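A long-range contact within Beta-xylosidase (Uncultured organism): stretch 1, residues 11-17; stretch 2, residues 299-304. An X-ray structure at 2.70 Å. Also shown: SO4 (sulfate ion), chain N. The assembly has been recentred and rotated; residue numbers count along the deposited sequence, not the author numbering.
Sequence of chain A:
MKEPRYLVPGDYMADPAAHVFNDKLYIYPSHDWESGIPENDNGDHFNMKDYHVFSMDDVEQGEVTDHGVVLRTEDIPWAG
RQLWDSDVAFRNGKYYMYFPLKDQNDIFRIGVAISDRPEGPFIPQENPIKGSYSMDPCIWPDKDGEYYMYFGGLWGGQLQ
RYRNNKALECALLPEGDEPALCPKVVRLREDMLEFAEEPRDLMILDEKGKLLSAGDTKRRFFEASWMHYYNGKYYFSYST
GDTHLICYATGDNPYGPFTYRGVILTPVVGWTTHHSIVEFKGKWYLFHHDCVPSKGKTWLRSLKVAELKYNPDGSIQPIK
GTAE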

ATOM      1  N   ASP A  11      24.442  15.671  18.206  1.00 87.68           N
ATOM      2  CA  ASP A  11      23.704  14.536  17.663  1.00 85.10           C
ATOM      3  C   ASP A  11      23.859  14.457  16.147  1.00 79.60           C
ATOM      4  O   ASP A  11      24.416  15.362  15.525  1.00 79.61           O
ATOM      5  N   TYR A  12      23.366  13.372  15.555  1.00 73.30           N
ATOM      6  CA  TYR A  12      23.429  13.200  14.107  1.00 67.19           C
ATOM      7  C   TYR A  12      22.085  13.489  13.440  1.00 63.43           C
ATOM      8  O   TYR A  12      21.180  12.654  13.455  1.00 62.61           O
ATOM      9  N   MET A  13      21.963  14.676  12.855  1.00 61.78           N
ATOM     10  CA  MET A  13      20.741  15.067  12.160  1.00 59.58           C
ATOM     11  C   MET A  13      20.999  15.236  10.665  1.00 58.34           C
ATOM     12  O   MET A  13      21.959  15.895  10.262  1.00 57.73           O
ATOM     13  N   ALA A  14      20.136  14.642   9.845  1.00 57.67           N
ATOM     14  CA  ALA A  14      20.338  14.630   8.400  1.00 57.82           C
ATOM     15  C   ALA A  14      19.095  15.059   7.632  1.00 56.81           C
ATOM     16  O   ALA A  14      18.026  15.232   8.214  1.00 56.84           O
ATOM     17  N   ASP A  15      19.253  15.210   6.319  1.00 56.70           N
ATOM     18  CA  ASP A  15      18.169  15.613   5.422  1.00 56.96           C
ATOM     19  C   ASP A  15      17.439  16.865   5.908  1.00 56.75           C
ATOM     20  O   ASP A  15      16.229  16.832   6.127  1.00 56.38           O
ATOM     21  N   PRO A  16      18.172  17.980   6.070  1.00 56.33           N
ATOM     22  CA  PRO A  16      17.571  19.169   6.678  1.00 55.86           C
ATOM     23  C   PRO A  16      16.541  19.829   5.770  1.00 55.11           C
ATOM     24  O   PRO A  16      16.719  19.866   4.552  1.00 56.12           O
ATOM     25  N   ALA A  17      15.470  20.334   6.370  1.00 54.11           N
ATOM     26  CA  ALA A  17      14.438  21.054   5.641  1.00 52.27           C
ATOM     27  C   ALA A  17      14.157  22.359   6.366  1.00 53.03           C
ATOM     28  O   ALA A  17      13.511  22.368   7.415  1.00 53.61           O
ATOM     29  N   TRP A 299      25.613   6.292   7.324  1.00 54.82           N
ATOM     30  CA  TRP A 299      24.349   6.302   8.056  1.00 52.94           C
ATOM     31  C   TRP A 299      24.371   7.234   9.267  1.00 53.79           C
ATOM     32  O   TRP A 299      23.383   7.338   9.994  1.00 53.51           O
ATOM     33  N   LEU A 300      25.498   7.906   9.479  1.00 55.30           N
ATOM     34  CA  LEU A 300      25.622   8.880  10.559  1.00 57.12           C
ATOM     35  C   LEU A 300      26.012  10.238   9.987  1.00 58.46           C
ATOM     36  O   LEU A 300      27.178  10.485   9.686  1.00 60.10           O
ATOM     37  N   ARG A 301      25.026  11.118   9.845  1.00 57.31           N
ATOM     38  CA  ARG A 301      25.228  12.385   9.156  1.00 56.07           C
ATOM     39  C   ARG A 301      25.022  13.584  10.075  1.00 56.90           C
ATOM     40  O   ARG A 301      24.155  13.569  10.946  1.00 57.33           O
ATOM     41  N   SER A 302      25.829  14.621   9.874  1.00 58.68           N
ATOM     42  CA  SER A 302      25.726  15.841  10.665  1.00 61.18           C
ATOM     43  C   SER A 302      25.342  17.006   9.763  1.00 62.18           C
ATOM     44  O   SER A 302      26.004  17.261   8.759  1.00 63.13           O
ATOM     45  N   LEU A 303      24.273  17.712  10.118  1.00 63.07           N
ATOM     46  CA  LEU A 303      23.792  18.803   9.278  1.00 64.24           C
ATOM     47  C   LEU A 303      24.676  20.044   9.354  1.00 63.81           C
ATOM     48  O   LEU A 303      25.296  20.321  10.381  1.00 65.60           O
ATOM     49  N   LYS A 304      24.726  20.784   8.253  1.00 61.89           N
ATOM     50  CA  LYS A 304      25.573  21.963   8.159  1.00 61.72           C
ATOM     51  C   LYS A 304      24.969  22.982   7.198  1.00 61.99           C
ATOM     52  O   LYS A 304      24.126  22.641   6.369  1.00 61.83           O
TER

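The apolar centre of this contact gathers around Leu-303, whose CA-to-CB bond points toward the first stretch. With chi1 and chi2 both p, its CD2 lies 3.6 Å from CB of Met-13 and 4.4 Å from CB of Pro-16, so one branched side chain touches two neighbours. Pro-16, also directed toward the partner, offers a compact ring with no polar group to bury. Met-13 leaves its backbone sideways and, in an m, m, t conformation, carries its end away from the second stretch; its CB nevertheless packs closely.

A second apolar cluster forms where Tyr-12 (chi1 m) meets Leu-300 (m, t). CB of Leu-300 sits 4.0 Å from the centroid of the Tyr-12 ring and almost exactly on its normal, a CH-pi contact over the face, while the two CD2 atoms of Tyr-12 and Leu-300 approach to 4.1 Å. An aromatic ring suits this position because its broad face accepts an aliphatic group and its edge can lie against polar atoms: OG of Ser-302 is 3.3 Å from CD1 of Tyr-12, near the ring plane.

Ser-302 (chi1 m) begins the polar margin. A water bridges the stretches, donating to O of Asp-11 at 2.8 Å and hydrogen-bonding OG of Ser-302 at 3.1 Å.

Elsewhere along the margin, Arg-301 extends its long m, t, m side chain past Ala-14, whose small methyl points toward the partner and lies over one guanidinium face, with CB 3.3 Å from NE of Arg-301. Asp-15 (chi1 m) forms a salt bridge, OD1 to NH1 of Arg-301 at 3.4 Å; the oxygen is well out of the guanidinium plane, so the attraction is purely electrostatic. NH1 of Arg-301 instead directs a weak hydrogen bond, 3.4 Å long, to O1 of the sulfate at the guanidinium edge.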

ATOM      1  CB  ASP A  11      22.223  14.640  18.037  1.00 85.27           C
ATOM      2  CG  ASP A  11      21.591  13.289  18.313  1.00 83.92           C
ATOM      3  OD1 ASP A  11      22.064  12.280  17.748  1.00 83.04           O
ATOM      4  OD2 ASP A  11      20.621  13.236  19.098  1.00 83.25           O
ATOM      5  CB  TYR A  12      23.909  11.792  13.745  1.00 64.68           C
ATOM      6  CG  TYR A  12      25.353  11.519  14.110  1.00 64.24           C
ATOM      7  CD1 TYR A  12      26.390  12.168  13.452  1.00 63.27           C
ATOM      8  CD2 TYR A  12      25.679  10.606  15.104  1.00 65.61           C
ATOM      9  CE1 TYR A  12      27.709  11.921  13.778  1.00 65.29           C
ATOM     10  CE2 TYR A  12      26.997  10.351  15.437  1.00 67.19           C
ATOM     11  CZ  TYR A  12      28.008  11.012  14.772  1.00 67.13           C
ATOM     12  OH  TYR A  12      29.320  10.761  15.101  1.00 69.40           O
ATOM     13  CB  MET A  13      20.177  16.358  12.755  1.00 59.47           C
ATOM     14  CG  MET A  13      19.869  16.272  14.240  1.00 60.36           C
ATOM     15  SD  MET A  13      18.516  15.141  14.614  1.00 64.31           S
ATOM     16  CE  MET A  13      18.584  15.122  16.404  1.00 53.57           C
ATOM     17  CB  ALA A  14      20.779  13.254   7.945  1.00 58.24           C
ATOM     18  CB  ASP A  15      17.168  14.466   5.245  1.00 57.45           C
ATOM     19  CG  ASP A  15      17.845  13.136   4.980  1.00 59.11           C
ATOM     20  OD1 ASP A  15      18.845  13.112   4.231  1.00 60.07           O
ATOM     21  OD2 ASP A  15      17.380  12.114   5.526  1.00 58.94           O
ATOM     22  CB  PRO A  16      18.768  20.098   6.879  1.00 57.50           C
ATOM     23  CG  PRO A  16      19.705  19.720   5.793  1.00 57.85           C
ATOM     24  CD  PRO A  16      19.550  18.235   5.614  1.00 56.66           C
ATOM     25  CB  ALA A  17      13.178  20.218   5.545  1.00 50.66           C
ATOM     26  CB  TRP A 299      23.965   4.882   8.481  1.00 52.47           C
ATOM     27  CG  TRP A 299      25.004   4.205   9.316  1.00 53.60           C
ATOM     28  CD1 TRP A 299      25.015   4.092  10.675  1.00 54.81           C
ATOM     29  CD2 TRP A 299      26.189   3.551   8.847  1.00 54.73           C
ATOM     30  NE1 TRP A 299      26.134   3.405  11.082  1.00 57.10           N
ATOM     31  CE2 TRP A 299      26.871   3.063   9.979  1.00 56.73           C
ATOM     32  CE3 TRP A 299      26.739   3.330   7.581  1.00 54.63           C
ATOM     33  CZ2 TRP A 299      28.074   2.367   9.883  1.00 57.80           C
ATOM     34  CZ3 TRP A 299      27.934   2.640   7.487  1.00 55.91           C
ATOM     35  CH2 TRP A 299      28.589   2.167   8.631  1.00 57.16           C
ATOM     36  CB  LEU A 300      26.659   8.422  11.584  1.00 59.07           C
ATOM     37  CG  LEU A 300      26.391   7.097  12.299  1.00 59.86           C
ATOM     38  CD1 LEU A 300      27.502   6.798  13.292  1.00 62.44           C
ATOM     39  CD2 LEU A 300      25.042   7.131  12.994  1.00 59.10           C
ATOM     40  CB  ARG A 301      24.287  12.469   7.953  1.00 55.02           C
ATOM     41  CG  ARG A 301      24.491  11.350   6.942  1.00 54.84           C
ATOM     42  CD  ARG A 301      23.268  11.137   6.063  1.00 54.32           C
ATOM     43  NE  ARG A 301      22.161  10.523   6.794  1.00 55.06           N
ATOM     44  CZ  ARG A 301      21.001  10.179   6.244  1.00 53.81           C
ATOM     45  NH1 ARG A 301      20.788  10.384   4.951  1.00 52.94           N
ATOM     46  NH2 ARG A 301      20.051   9.628   6.987  1.00 53.44           N
ATOM     47  CB  SER A 302      27.052  16.136  11.364  1.00 62.65           C
ATOM     48  OG  SER A 302      27.486  15.021  12.124  1.00 62.71           O
ATOM     49  CB  LEU A 303      22.322  19.142   9.569  1.00 67.25           C
ATOM     50  CG  LEU A 303      21.786  19.264  10.999  1.00 70.30           C
ATOM     51  CD1 LEU A 303      22.421  20.411  11.759  1.00 72.82           C
ATOM     52  CD2 LEU A 303      20.279  19.441  10.957  1.00 70.73           C
ATOM     53  CB  LYS A 304      26.977  21.563   7.704  1.00 59.62           C
ATOM     54  CG  LYS A 304      27.005  20.802   6.387  1.00 56.28           C
ATOM     55  CD  LYS A 304      28.386  20.239   6.100  1.00 55.63           C
ATOM     56  CE  LYS A 304      29.435  21.336   6.060  1.00 57.05           C
ATOM     57  NZ  LYS A 304      30.796  20.801   5.780  1.00 58.15           N
TER
HETATM   58  S   SO4 N 402      17.227   9.487   2.561  1.00109.91           S
HETATM   59  O1  SO4 N 402      17.564   9.715   3.963  1.00109.70           O
HETATM   60  O2  SO4 N 402      17.439  10.714   1.800  1.00109.63           O
HETATM   61  O3  SO4 N 402      18.073   8.425   2.023  1.00109.16           O
HETATM   62  O4  SO4 N 402      15.823   9.100   2.461  1.00109.69           O
HETATM   63  O   HOH W   1      27.084  16.152  15.009  1.00 57.62           O